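Local coordinates for vascular protein tyrosine phosphatase 1 (Rattus norvegicus, PDB 3I36) that probably removes phosphate from phosphotyrosine residues of proteins, its catalytic domain being the part present here, at residues A[127-132]-A[169-174]. Numbering follows the deposited sequence.
Sequences DFWRMV and ITVAMT
On the mixed beta-sheet of the tyrosine phosphatase domain, the helix at 127-132 packs across the strand at 169-174 through Trp-129, which meets Ile-169 and Val-171. The axes of the two short segments cross at 89°, 9.0 Å apart at closest approach. CG2 of Val-171 sits over one face of the indole, 3.6 Å from the centroid of the six-membered ring and 13° off its normal, a CH-pi contact. With CG1 anti to the backbone N (chi1 -172°), Val-171 also brings its other methyl to the ring's far end, CG1 lying 3.8 Å from CH2 of Trp-129. Phe-128 CD2 lies above the opposite face, toward its rim. This is helix-on-sheet packing: 125-134 follows strand 114-117 and lies over the sheet, its other side chains on 114-117 and 240-243. Ile-169 works nearer the helix backbone, its CB 4.1 Å from Trp-129 CB. The indole also stacks with Tyr-166, and NE1 donates to the carbonyl of Tyr-157, fixing the ring's rotation. Replacing the indole by the methyl of an alanine is likely to leave Val-171 without its aromatic face and the Tyr-157 carbonyl without this donor. Arg-130 NH1 makes a salt bridge to Asp-127 OD1, while its NH2 bonds the Ser-90 carbonyl.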
ATOM      1  N   ASP A 127       2.203  13.798  11.254  1.00 12.08           N
ATOM      2  CA  ASP A 127       2.698  12.453  11.485  1.00 10.71           C
ATOM      3  C   ASP A 127       3.017  11.768  10.165  1.00 11.56           C
ATOM      4  O   ASP A 127       4.037  11.099  10.028  1.00 13.18           O
ATOM      5  CB  ASP A 127       1.628  11.638  12.193  1.00 11.63           C
ATOM      6  CG  ASP A 127       1.425  12.070  13.626  1.00 13.60           C
ATOM      7  OD1 ASP A 127       2.265  12.845  14.154  1.00 15.62           O
ATOM      8  OD2 ASP A 127       0.433  11.621  14.213  1.00 18.11           O
ATOM      9  N   PHE A 128       2.120  11.932   9.199  1.00 13.06           N
ATOM     10  CA  PHE A 128       2.294  11.312   7.906  1.00 11.59           C
ATOM     11  C   PHE A 128       3.602  11.754   7.274  1.00 12.14           C
ATOM     12  O   PHE A 128       4.410  10.927   6.847  1.00 13.15           O
ATOM     13  CB  PHE A 128       1.130  11.679   7.000  1.00 13.16           C
ATOM     14  CG  PHE A 128       1.206  11.076   5.645  1.00 12.85           C
ATOM     15  CD1 PHE A 128       0.674   9.819   5.399  1.00 12.51           C
ATOM     16  CD2 PHE A 128       1.799  11.767   4.602  1.00 12.75           C
ATOM     17  CE1 PHE A 128       0.727   9.265   4.119  1.00 13.84           C
ATOM     18  CE2 PHE A 128       1.867  11.217   3.334  1.00 11.42           C
ATOM     19  CZ  PHE A 128       1.331   9.961   3.095  1.00 14.50           C
ATOM     20  N   TRP A 129       3.814  13.060   7.202  1.00 12.62           N
ATOM     21  CA  TRP A 129       5.042  13.562   6.603  1.00 13.70           C
ATOM     22  C   TRP A 129       6.269  13.243   7.440  1.00 15.05           C
ATOM     23  O   TRP A 129       7.364  13.063   6.909  1.00 13.78           O
ATOM     24  CB  TRP A 129       4.932  15.049   6.301  1.00 12.97           C
ATOM     25  CG  TRP A 129       4.051  15.264   5.133  1.00 13.58           C
ATOM     26  CD1 TRP A 129       2.764  15.709   5.145  1.00 12.71           C
ATOM     27  CD2 TRP A 129       4.369  14.965   3.773  1.00 14.82           C
ATOM     28  NE1 TRP A 129       2.265  15.741   3.861  1.00 14.00           N
ATOM     29  CE2 TRP A 129       3.232  15.289   3.000  1.00 14.68           C
ATOM     30  CE3 TRP A 129       5.509  14.468   3.128  1.00 16.08           C
ATOM     31  CZ2 TRP A 129       3.202  15.130   1.616  1.00 13.53           C
ATOM     32  CZ3 TRP A 129       5.477  14.302   1.751  1.00 18.63           C
ATOM     33  CH2 TRP A 129       4.333  14.638   1.010  1.00 13.40           C
ATOM     34  N   ARG A 130       6.086  13.143   8.745  1.00 12.45           N
ATOM     35  CA  ARG A 130       7.195  12.785   9.609  1.00 14.18           C
ATOM     36  C   ARG A 130       7.609  11.351   9.290  1.00 11.37           C
ATOM     37  O   ARG A 130       8.788  11.028   9.254  1.00 13.28           O
ATOM     38  CB  ARG A 130       6.823  12.946  11.083  1.00 14.61           C
ATOM     39  CG  ARG A 130       8.024  12.885  12.013  1.00 21.36           C
ATOM     40  CD  ARG A 130       7.736  13.560  13.350  1.00 19.87           C
ATOM     41  NE  ARG A 130       6.478  13.114  13.919  1.00 21.72           N
ATOM     42  CZ  ARG A 130       6.375  12.250  14.921  1.00 24.43           C
ATOM     43  NH1 ARG A 130       5.181  11.898  15.367  1.00 23.63           N
ATOM     44  NH2 ARG A 130       7.463  11.737  15.466  1.00 29.48           N
ATOM     45  N   MET A 131       6.629  10.503   9.008  1.00  9.80           N
ATOM     46  CA  MET A 131       6.928   9.127   8.638  1.00  8.44           C
ATOM     47  C   MET A 131       7.631   9.124   7.293  1.00 11.96           C
ATOM     48  O   MET A 131       8.631   8.439   7.092  1.00 15.53           O
ATOM     49  CB  MET A 131       5.653   8.326   8.511  1.00 12.94           C
ATOM     50  CG  MET A 131       5.922   6.928   7.999  1.00 14.37           C
ATOM     51  SD  MET A 131       4.495   5.858   8.161  1.00 12.49           S
ATOM     52  CE  MET A 131       3.390   6.515   6.925  1.00 10.57           C
ATOM     53  N   VAL A 132       7.077   9.884   6.359  1.00 12.14           N
ATOM     54  CA  VAL A 132       7.675   9.996   5.044  1.00 12.82           C
ATOM     55  C   VAL A 132       9.126  10.387   5.203  1.00 15.14           C
ATOM     56  O   VAL A 132      10.005   9.794   4.589  1.00 13.48           O
ATOM     57  CB  VAL A 132       6.961  11.049   4.181  1.00 11.66           C
ATOM     58  CG1 VAL A 132       7.864  11.483   3.007  1.00 14.68           C
ATOM     59  CG2 VAL A 132       5.652  10.484   3.661  1.00 11.19           C
ATOM     60  N   ILE A 169       8.586  19.285   8.488  1.00 20.04           N
ATOM     61  CA  ILE A 169       8.770  18.854   7.120  1.00 19.54           C
ATOM     62  C   ILE A 169       8.104  19.817   6.153  1.00 27.02           C
ATOM     63  O   ILE A 169       6.911  20.111   6.266  1.00 28.46           O
ATOM     64  CB  ILE A 169       8.221  17.451   6.893  1.00 18.32           C
ATOM     65  CG1 ILE A 169       8.875  16.474   7.875  1.00 18.15           C
ATOM     66  CG2 ILE A 169       8.465  17.028   5.435  1.00 19.72           C
ATOM     67  CD1 ILE A 169      10.402  16.477   7.802  1.00 18.28           C
ATOM     68  N   THR A 170       8.878  20.325   5.206  1.00 17.62           N
ATOM     69  CA  THR A 170       8.293  21.215   4.217  1.00 20.20           C
ATOM     70  C   THR A 170       8.259  20.518   2.876  1.00 21.78           C
ATOM     71  O   THR A 170       9.217  19.861   2.469  1.00 26.57           O
ATOM     72  CB  THR A 170       8.990  22.592   4.170  1.00 28.08           C
ATOM     73  OG1 THR A 170       8.590  23.346   5.325  1.00 34.82           O
ATOM     74  CG2 THR A 170       8.584  23.371   2.913  1.00 22.58           C
ATOM     75  N   VAL A 171       7.115  20.615   2.217  1.00 18.75           N
ATOM     76  CA  VAL A 171       6.915  19.907   0.970  1.00 16.61           C
ATOM     77  C   VAL A 171       6.423  20.904  -0.041  1.00 19.08           C
ATOM     78  O   VAL A 171       5.605  21.774   0.269  1.00 18.12           O
ATOM     79  CB  VAL A 171       5.903  18.739   1.122  1.00 14.86           C
ATOM     80  CG1 VAL A 171       5.865  17.914  -0.145  1.00 16.89           C
ATOM     81  CG2 VAL A 171       6.293  17.868   2.303  1.00 16.30           C
ATOM     82  N   ALA A 172       6.968  20.804  -1.240  1.00 18.80           N
ATOM     83  CA  ALA A 172       6.563  21.651  -2.332  1.00 20.73           C
ATOM     84  C   ALA A 172       6.439  20.762  -3.544  1.00 20.38           C
ATOM     85  O   ALA A 172       7.314  19.939  -3.822  1.00 22.48           O
ATOM     86  CB  ALA A 172       7.605  22.738  -2.580  1.00 22.97           C
ATOM     87  N   MET A 173       5.352  20.923  -4.279  1.00 15.86           N
ATOM     88  CA  MET A 173       5.179  20.144  -5.477  1.00 16.80           C
ATOM     89  C   MET A 173       5.997  20.772  -6.603  1.00 22.12           C
ATOM     90  O   MET A 173       5.933  21.977  -6.818  1.00 22.01           O
ATOM     91  CB  MET A 173       3.704  20.081  -5.847  1.00 16.10           C
ATOM     92  CG  MET A 173       3.438  19.078  -6.940  1.00 19.42           C
ATOM     93  SD  MET A 173       1.697  19.021  -7.350  1.00 25.99           S
ATOM     94  CE  MET A 173       1.494  20.661  -8.025  1.00 35.98           C
ATOM     95  N   THR A 174       6.764  19.960  -7.317  1.00 19.33           N
ATOM     96  CA  THR A 174       7.602  20.484  -8.388  1.00 26.26           C
ATOM     97  C   THR A 174       7.023  20.204  -9.766  1.00 30.39           C
ATOM     98  O   THR A 174       7.310  20.911 -10.734  1.00 30.24           O
ATOM     99  CB  THR A 174       9.020  19.934  -8.302  1.00 23.56           C
ATOM    100  OG1 THR A 174       8.982  18.501  -8.395  1.00 21.76           O
ATOM    101  CG2 THR A 174       9.653  20.359  -6.979  1.00 25.60           C
TER